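Local coordinates for phosphoribosylformylglycinamidine cyclo-ligase (Thermus thermophilus HB8, PDB 5AVM), which probably catalyses the ATP-dependent closure of the imidazole ring that turns formylglycinamidine ribonucleotide into aminoimidazole ribonucleotide in de novo purine synthesis, at residues B[259-264]-B[322-327]; B[263-268]-B[328-333]. All blocks are in the same frame, centred on the assembly; numbering follows the deposited sequence.

Contact 1: residues B[259-264]-B[322-327]; sequences PGLGAE and GRVVPG
Glu264 and Val325 stand on the same face of two antiparallel strands, 261-264 and 322-326, which are neighbours in the mixed sheet of the C-terminal domain. The pairing illustrates how backbone bonds set the places of the side chains, here with a strong twist, since the short strands run at 141° to each other. The bond from Glu264 N to Arg323 O measures 2.9 Å, and the CB of Glu264 also rests against that oxygen, 3.6 Å away. With CG anti to the backbone N (chi1 -172°) and CD continuing the extended chain, the glutamate rises from the Val325 face, and its OE2 comes no nearer to Val325 CG1 than 4.3 Å.

Val325 is tied to Gly262 in both directions. Gly262 N reaches Val325 O at 2.7 Å, with the donor nearly along the C=O axis. The return bond, from Val325 N to Gly262 O at 2.8 Å, is more bent, with 133° at the hydrogen and the donor tilted from the carbonyl plane. Gly262 has no side chain to add to this face; a CB on it would point to the side where Val325 lies, near the backbone of Gly327.

Ala263 and Val324 share the other face with Leu177 of the neighbouring strand 176-181, and Leu253 packs on Ala263. Near the start of the pairing Leu261 and Val324 cross obliquely, with the leucine CB 3.8 Å from Val324 CG1. The CA of Val324 makes a weak C-H...O contact with Gly262 O at 3.4 Å, on the same carbonyl that accepts Val325 N.

Contact 2: residues B[263-268]-B[328-333]; sequences AEVRRG and EGVRLV
Val265 O accepts the backbone N of Val333 at 2.7 Å, although that donor lies above the carbonyl plane, 40° out of it. Leu332 crowds the same oxygen: its CA makes a C-H...O contact there, and its CD1 lies close by. The N of the same valine, Val265, meets Arg331 O at 3.2 Å in an almost straight bond, and Ala263 N reaches Gly329 O at 3.0 Å.

These alternating bonds belong to a parallel pairing of strands 263-265 and 330-332, the latter being the outermost strand of the C-terminal domain's sheet within this chain and followed directly by the C-terminal Val333. Ala263, Val265, Val330 and Leu332 share one face, which Leu249 of helix 248-252 helps to cover. There the two methyls of Val265 divide the work: CG2 meets Val330 CG1 at 3.7 Å, while CG1 is pressed against Leu332 CD1 at 3.4 Å, tighter than usual for carbon atoms.

Anti to its backbone N (chi1 -165°), the CG of Leu332 lies 3.6 Å from Arg267 CG. Beyond it, CD2 sits over the centre of the Arg267 guanidinium, 3.7 Å above the plane, and the two side chains cross at about a right angle. The guanidinium's NH2 is salt-bridged to Glu287 of helix 287-293, which probably helps to fix the group where CD2 covers one face. An alanine at Leu332 would probably leave the Arg267 face without its methyl cover and open a gap beside Val265 CG1.

On the other face the charge pairing is slack. Glu264 OE2 lies at the edge of the Arg331 guanidinium, in its plane, but 3.8 Å from NH1, a long salt bridge with the carboxylate and guanidinium planes 40° apart.

How the contacts relate
Contacts 1 and 2 lie on the two sides of strand 261-265, with centres 9 Å apart, and Ala263 and Glu264 belong to both. The chain leaves strand 319-326, turns through 327-329 and returns as strand 330-332, so that strand 261-265 is flanked antiparallel by 319-326 and parallel by 330-332. The two flanking strands are also joined through the Arg331 guanidinium: Val325 CG2 of contact 1 lies 3.2 Å from Arg331 NH1 of contact 2, and Pro326 O 3.4 Å from Arg331 NH2, both as packing. Strand 330-332 forms one edge of the sheet within this chain, with 261-265 and then 319-326 next inside it, and the other subunit touches neither contact.

Contact 1: residues B[259-264]-B[322-327]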
ATOM      1  N   PRO B 259     -21.164  -9.606 -19.218  1.00 45.31           N
ATOM      2  CA  PRO B 259     -21.294  -9.227 -20.626  1.00 46.15           C
ATOM      3  C   PRO B 259     -22.742  -9.332 -21.111  1.00 46.74           C
ATOM      4  O   PRO B 259     -23.471 -10.251 -20.728  1.00 46.58           O
ATOM      5  CB  PRO B 259     -20.374 -10.221 -21.331  1.00 46.23           C
ATOM      6  CG  PRO B 259     -19.326 -10.497 -20.303  1.00 45.60           C
ATOM      7  CD  PRO B 259     -20.150 -10.663 -19.055  1.00 45.10           C
ATOM      8  N   GLY B 260     -23.152  -8.378 -21.943  1.00 47.60           N
ATOM      9  CA  GLY B 260     -24.502  -8.386 -22.478  1.00 48.14           C
ATOM     10  C   GLY B 260     -25.542  -7.811 -21.541  1.00 48.34           C
ATOM     11  O   GLY B 260     -26.745  -8.042 -21.711  1.00 48.56           O
ATOM     12  N   LEU B 261     -25.079  -7.059 -20.545  1.00 47.63           N
ATOM     13  CA  LEU B 261     -25.976  -6.443 -19.578  1.00 45.21           C
ATOM     14  C   LEU B 261     -25.500  -5.048 -19.192  1.00 44.63           C
ATOM     15  O   LEU B 261     -24.379  -4.861 -18.718  1.00 45.16           O
ATOM     16  CB  LEU B 261     -26.104  -7.329 -18.333  1.00 43.96           C
ATOM     17  CG  LEU B 261     -26.791  -8.680 -18.569  1.00 42.45           C
ATOM     18  CD1 LEU B 261     -26.779  -9.502 -17.302  1.00 42.22           C
ATOM     19  CD2 LEU B 261     -28.222  -8.448 -19.037  1.00 42.96           C
ATOM     20  N   GLY B 262     -26.363  -4.068 -19.430  1.00 44.36           N
ATOM     21  CA  GLY B 262     -26.056  -2.691 -19.101  1.00 43.60           C
ATOM     22  C   GLY B 262     -27.041  -2.252 -18.046  1.00 43.15           C
ATOM     23  O   GLY B 262     -27.949  -3.010 -17.708  1.00 42.64           O
ATOM     24  N   ALA B 263     -26.877  -1.041 -17.522  1.00 44.02           N
ATOM     25  CA  ALA B 263     -27.775  -0.539 -16.483  1.00 44.29           C
ATOM     26  C   ALA B 263     -28.626   0.634 -16.953  1.00 44.85           C
ATOM     27  O   ALA B 263     -28.257   1.355 -17.877  1.00 44.09           O
ATOM     28  CB  ALA B 263     -26.975  -0.136 -15.254  1.00 43.59           C
ATOM     29  N   GLU B 264     -29.762   0.818 -16.289  1.00 45.57           N
ATOM     30  CA  GLU B 264     -30.697   1.892 -16.603  1.00 46.05           C
ATOM     31  C   GLU B 264     -30.955   2.687 -15.329  1.00 45.22           C
ATOM     32  O   GLU B 264     -31.628   2.206 -14.420  1.00 45.70           O
ATOM     33  CB  GLU B 264     -31.999   1.284 -17.109  1.00 48.51           C
ATOM     34  CG  GLU B 264     -33.004   2.264 -17.658  1.00 51.71           C
ATOM     35  CD  GLU B 264     -34.257   1.561 -18.144  1.00 54.02           C
ATOM     36  OE1 GLU B 264     -35.098   1.179 -17.295  1.00 54.75           O
ATOM     37  OE2 GLU B 264     -34.384   1.375 -19.376  1.00 54.50           O
ATOM     38  N   GLY B 322     -32.953   1.997 -10.666  1.00 30.49           N
ATOM     39  CA  GLY B 322     -32.786   1.455 -11.997  1.00 33.17           C
ATOM     40  C   GLY B 322     -33.014  -0.029 -12.172  1.00 35.10           C
ATOM     41  O   GLY B 322     -33.656  -0.686 -11.355  1.00 35.09           O
ATOM     42  N   ARG B 323     -32.462  -0.556 -13.256  1.00 36.97           N
ATOM     43  CA  ARG B 323     -32.623  -1.957 -13.577  1.00 40.94           C
ATOM     44  C   ARG B 323     -31.520  -2.389 -14.542  1.00 42.03           C
ATOM     45  O   ARG B 323     -30.955  -1.563 -15.261  1.00 40.14           O
ATOM     46  CB  ARG B 323     -34.000  -2.148 -14.215  1.00 43.69           C
ATOM     47  CG  ARG B 323     -34.533  -3.562 -14.243  1.00 47.00           C
ATOM     48  CD  ARG B 323     -35.947  -3.555 -14.795  1.00 50.53           C
ATOM     49  NE  ARG B 323     -36.554  -4.881 -14.813  1.00 53.35           N
ATOM     50  CZ  ARG B 323     -37.797  -5.124 -15.215  1.00 54.21           C
ATOM     51  NH1 ARG B 323     -38.566  -4.126 -15.633  1.00 55.56           N
ATOM     52  NH2 ARG B 323     -38.273  -6.361 -15.196  1.00 55.32           N
ATOM     53  N   VAL B 324     -31.214  -3.685 -14.541  1.00 44.33           N
ATOM     54  CA  VAL B 324     -30.192  -4.263 -15.414  1.00 45.21           C
ATOM     55  C   VAL B 324     -30.862  -4.707 -16.707  1.00 47.00           C
ATOM     56  O   VAL B 324     -31.592  -5.701 -16.736  1.00 48.04           O
ATOM     57  CB  VAL B 324     -29.520  -5.487 -14.750  1.00 44.11           C
ATOM     58  CG1 VAL B 324     -28.514  -6.124 -15.701  1.00 41.93           C
ATOM     59  CG2 VAL B 324     -28.844  -5.057 -13.459  1.00 43.37           C
ATOM     60  N   VAL B 325     -30.610  -3.967 -17.777  1.00 48.97           N
ATOM     61  CA  VAL B 325     -31.215  -4.272 -19.064  1.00 51.32           C
ATOM     62  C   VAL B 325     -30.186  -4.702 -20.093  1.00 53.21           C
ATOM     63  O   VAL B 325     -28.989  -4.489 -19.914  1.00 53.10           O
ATOM     64  CB  VAL B 325     -31.978  -3.050 -19.613  1.00 51.28           C
ATOM     65  CG1 VAL B 325     -33.046  -2.620 -18.622  1.00 51.16           C
ATOM     66  CG2 VAL B 325     -31.009  -1.910 -19.889  1.00 51.02           C
ATOM     67  N   PRO B 326     -30.647  -5.323 -21.190  1.00 55.33           N
ATOM     68  CA  PRO B 326     -29.768  -5.790 -22.266  1.00 57.39           C
ATOM     69  C   PRO B 326     -28.882  -4.687 -22.848  1.00 59.02           C
ATOM     70  O   PRO B 326     -29.214  -3.497 -22.792  1.00 59.40           O
ATOM     71  CB  PRO B 326     -30.749  -6.349 -23.286  1.00 56.86           C
ATOM     72  CG  PRO B 326     -31.835  -6.898 -22.411  1.00 56.62           C
ATOM     73  CD  PRO B 326     -32.030  -5.781 -21.416  1.00 55.60           C
ATOM     74  N   GLY B 327     -27.756  -5.103 -23.415  1.00 60.23           N
ATOM     75  CA  GLY B 327     -26.815  -4.161 -23.987  1.00 61.21           C
ATOM     76  C   GLY B 327     -25.600  -4.066 -23.090  1.00 61.75           C
ATOM     77  O   GLY B 327     -25.024  -5.087 -22.701  1.00 62.11           O
TER

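Contact 2: residues B[263-268]-B[328-333]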
ATOM      1  N   ALA B 263     -26.877  -1.041 -17.522  1.00 44.02           N
ATOM      2  CA  ALA B 263     -27.775  -0.539 -16.483  1.00 44.29           C
ATOM      3  C   ALA B 263     -28.626   0.634 -16.953  1.00 44.85           C
ATOM      4  O   ALA B 263     -28.257   1.355 -17.877  1.00 44.09           O
ATOM      5  CB  ALA B 263     -26.975  -0.136 -15.254  1.00 43.59           C
ATOM      6  N   GLU B 264     -29.762   0.818 -16.289  1.00 45.57           N
ATOM      7  CA  GLU B 264     -30.697   1.892 -16.603  1.00 46.05           C
ATOM      8  C   GLU B 264     -30.955   2.687 -15.329  1.00 45.22           C
ATOM      9  O   GLU B 264     -31.628   2.206 -14.420  1.00 45.70           O
ATOM     10  CB  GLU B 264     -31.999   1.284 -17.109  1.00 48.51           C
ATOM     11  CG  GLU B 264     -33.004   2.264 -17.658  1.00 51.71           C
ATOM     12  CD  GLU B 264     -34.257   1.561 -18.144  1.00 54.02           C
ATOM     13  OE1 GLU B 264     -35.098   1.179 -17.295  1.00 54.75           O
ATOM     14  OE2 GLU B 264     -34.384   1.375 -19.376  1.00 54.50           O
ATOM     15  N   VAL B 265     -30.421   3.902 -15.264  1.00 44.33           N
ATOM     16  CA  VAL B 265     -30.582   4.744 -14.081  1.00 44.60           C
ATOM     17  C   VAL B 265     -31.557   5.904 -14.282  1.00 44.82           C
ATOM     18  O   VAL B 265     -31.287   6.814 -15.059  1.00 45.40           O
ATOM     19  CB  VAL B 265     -29.215   5.326 -13.638  1.00 44.35           C
ATOM     20  CG1 VAL B 265     -29.393   6.232 -12.428  1.00 43.99           C
ATOM     21  CG2 VAL B 265     -28.251   4.195 -13.320  1.00 42.78           C
ATOM     22  N   ARG B 266     -32.681   5.875 -13.571  1.00 44.79           N
ATOM     23  CA  ARG B 266     -33.675   6.943 -13.675  1.00 44.78           C
ATOM     24  C   ARG B 266     -33.185   8.189 -12.945  1.00 43.20           C
ATOM     25  O   ARG B 266     -32.952   8.145 -11.740  1.00 43.37           O
ATOM     26  CB  ARG B 266     -35.006   6.510 -13.059  1.00 47.11           C
ATOM     27  CG  ARG B 266     -35.607   5.240 -13.636  1.00 50.47           C
ATOM     28  CD  ARG B 266     -37.027   5.067 -13.111  1.00 53.65           C
ATOM     29  NE  ARG B 266     -37.083   5.136 -11.651  1.00 54.89           N
ATOM     30  CZ  ARG B 266     -36.835   4.111 -10.840  1.00 54.86           C
ATOM     31  NH1 ARG B 266     -36.517   2.923 -11.345  1.00 54.38           N
ATOM     32  NH2 ARG B 266     -36.904   4.275  -9.524  1.00 53.70           N
ATOM     33  N   ARG B 267     -33.040   9.296 -13.668  1.00 42.05           N
ATOM     34  CA  ARG B 267     -32.571  10.550 -13.073  1.00 41.77           C
ATOM     35  C   ARG B 267     -33.561  11.040 -12.020  1.00 41.00           C
ATOM     36  O   ARG B 267     -34.772  11.014 -12.240  1.00 43.00           O
ATOM     37  CB  ARG B 267     -32.424  11.633 -14.146  1.00 41.52           C
ATOM     38  CG  ARG B 267     -32.123  11.110 -15.534  1.00 41.02           C
ATOM     39  CD  ARG B 267     -32.213  12.217 -16.565  1.00 39.84           C
ATOM     40  NE  ARG B 267     -31.054  13.099 -16.521  1.00 39.99           N
ATOM     41  CZ  ARG B 267     -30.173  13.198 -17.508  1.00 40.12           C
ATOM     42  NH1 ARG B 267     -30.328  12.472 -18.608  1.00 38.80           N
ATOM     43  NH2 ARG B 267     -29.141  14.021 -17.399  1.00 38.71           N
ATOM     44  N   GLY B 268     -33.047  11.488 -10.880  1.00 40.04           N
ATOM     45  CA  GLY B 268     -33.911  11.983  -9.823  1.00 37.76           C
ATOM     46  C   GLY B 268     -34.522  10.920  -8.928  1.00 36.60           C
ATOM     47  O   GLY B 268     -35.424  11.219  -8.142  1.00 36.90           O
ATOM     48  N   GLU B 328     -25.207  -2.842 -22.757  1.00 62.32           N
ATOM     49  CA  GLU B 328     -24.058  -2.623 -21.893  1.00 62.99           C
ATOM     50  C   GLU B 328     -23.850  -1.143 -21.636  1.00 62.48           C
ATOM     51  O   GLU B 328     -24.402  -0.295 -22.339  1.00 62.34           O
ATOM     52  CB  GLU B 328     -22.795  -3.207 -22.515  1.00 64.68           C
ATOM     53  CG  GLU B 328     -22.357  -2.508 -23.781  1.00 67.30           C
ATOM     54  CD  GLU B 328     -20.999  -2.978 -24.246  1.00 68.73           C
ATOM     55  OE1 GLU B 328     -20.857  -4.189 -24.532  1.00 69.78           O
ATOM     56  OE2 GLU B 328     -20.075  -2.138 -24.323  1.00 69.38           O
ATOM     57  N   GLY B 329     -23.035  -0.842 -20.634  1.00 62.08           N
ATOM     58  CA  GLY B 329     -22.783   0.540 -20.283  1.00 61.47           C
ATOM     59  C   GLY B 329     -23.936   1.017 -19.429  1.00 60.30           C
ATOM     60  O   GLY B 329     -24.943   0.319 -19.310  1.00 60.69           O
ATOM     61  N   VAL B 330     -23.801   2.194 -18.828  1.00 59.49           N
ATOM     62  CA  VAL B 330     -24.865   2.724 -17.988  1.00 58.59           C
ATOM     63  C   VAL B 330     -25.478   3.973 -18.598  1.00 58.58           C
ATOM     64  O   VAL B 330     -24.856   5.038 -18.608  1.00 58.84           O
ATOM     65  CB  VAL B 330     -24.354   3.082 -16.598  1.00 57.93           C
ATOM     66  CG1 VAL B 330     -25.522   3.465 -15.709  1.00 58.65           C
ATOM     67  CG2 VAL B 330     -23.596   1.914 -16.014  1.00 58.62           C
ATOM     68  N   ARG B 331     -26.700   3.836 -19.105  1.00 58.20           N
ATOM     69  CA  ARG B 331     -27.403   4.961 -19.711  1.00 57.41           C
ATOM     70  C   ARG B 331     -28.289   5.608 -18.650  1.00 55.72           C
ATOM     71  O   ARG B 331     -28.962   4.914 -17.886  1.00 55.01           O
ATOM     72  CB  ARG B 331     -28.245   4.497 -20.924  1.00 58.87           C
ATOM     73  CG  ARG B 331     -29.506   3.657 -20.618  1.00 61.35           C
ATOM     74  CD  ARG B 331     -29.193   2.210 -20.220  1.00 62.48           C
ATOM     75  NE  ARG B 331     -29.038   1.293 -21.353  1.00 62.61           N
ATOM     76  CZ  ARG B 331     -30.045   0.665 -21.952  1.00 62.35           C
ATOM     77  NH1 ARG B 331     -31.290   0.851 -21.533  1.00 61.54           N
ATOM     78  NH2 ARG B 331     -29.802  -0.162 -22.962  1.00 62.19           N
ATOM     79  N   LEU B 332     -28.267   6.938 -18.588  1.00 53.90           N
ATOM     80  CA  LEU B 332     -29.070   7.668 -17.614  1.00 52.34           C
ATOM     81  C   LEU B 332     -30.414   8.034 -18.239  1.00 53.09           C
ATOM     82  O   LEU B 332     -30.482   8.828 -19.179  1.00 53.79           O
ATOM     83  CB  LEU B 332     -28.328   8.928 -17.160  1.00 49.82           C
ATOM     84  CG  LEU B 332     -28.833   9.638 -15.899  1.00 47.99           C
ATOM     85  CD1 LEU B 332     -28.817   8.680 -14.714  1.00 46.33           C
ATOM     86  CD2 LEU B 332     -27.958  10.853 -15.617  1.00 47.06           C
ATOM     87  N   VAL B 333     -31.481   7.440 -17.712  1.00 53.20           N
ATOM     88  CA  VAL B 333     -32.831   7.670 -18.210  1.00 53.25           C
ATOM     89  C   VAL B 333     -33.719   8.331 -17.150  1.00 53.02           C
ATOM     90  O   VAL B 333     -33.273   8.433 -15.993  1.00 53.56           O
ATOM     91  CB  VAL B 333     -33.462   6.332 -18.653  1.00 53.79           C
ATOM     92  CG1 VAL B 333     -34.872   6.556 -19.169  1.00 56.40           C
ATOM     93  CG2 VAL B 333     -32.596   5.691 -19.733  1.00 52.62           C
ATOM     94  OXT VAL B 333     -34.848   8.745 -17.480  1.00 53.09           O
TER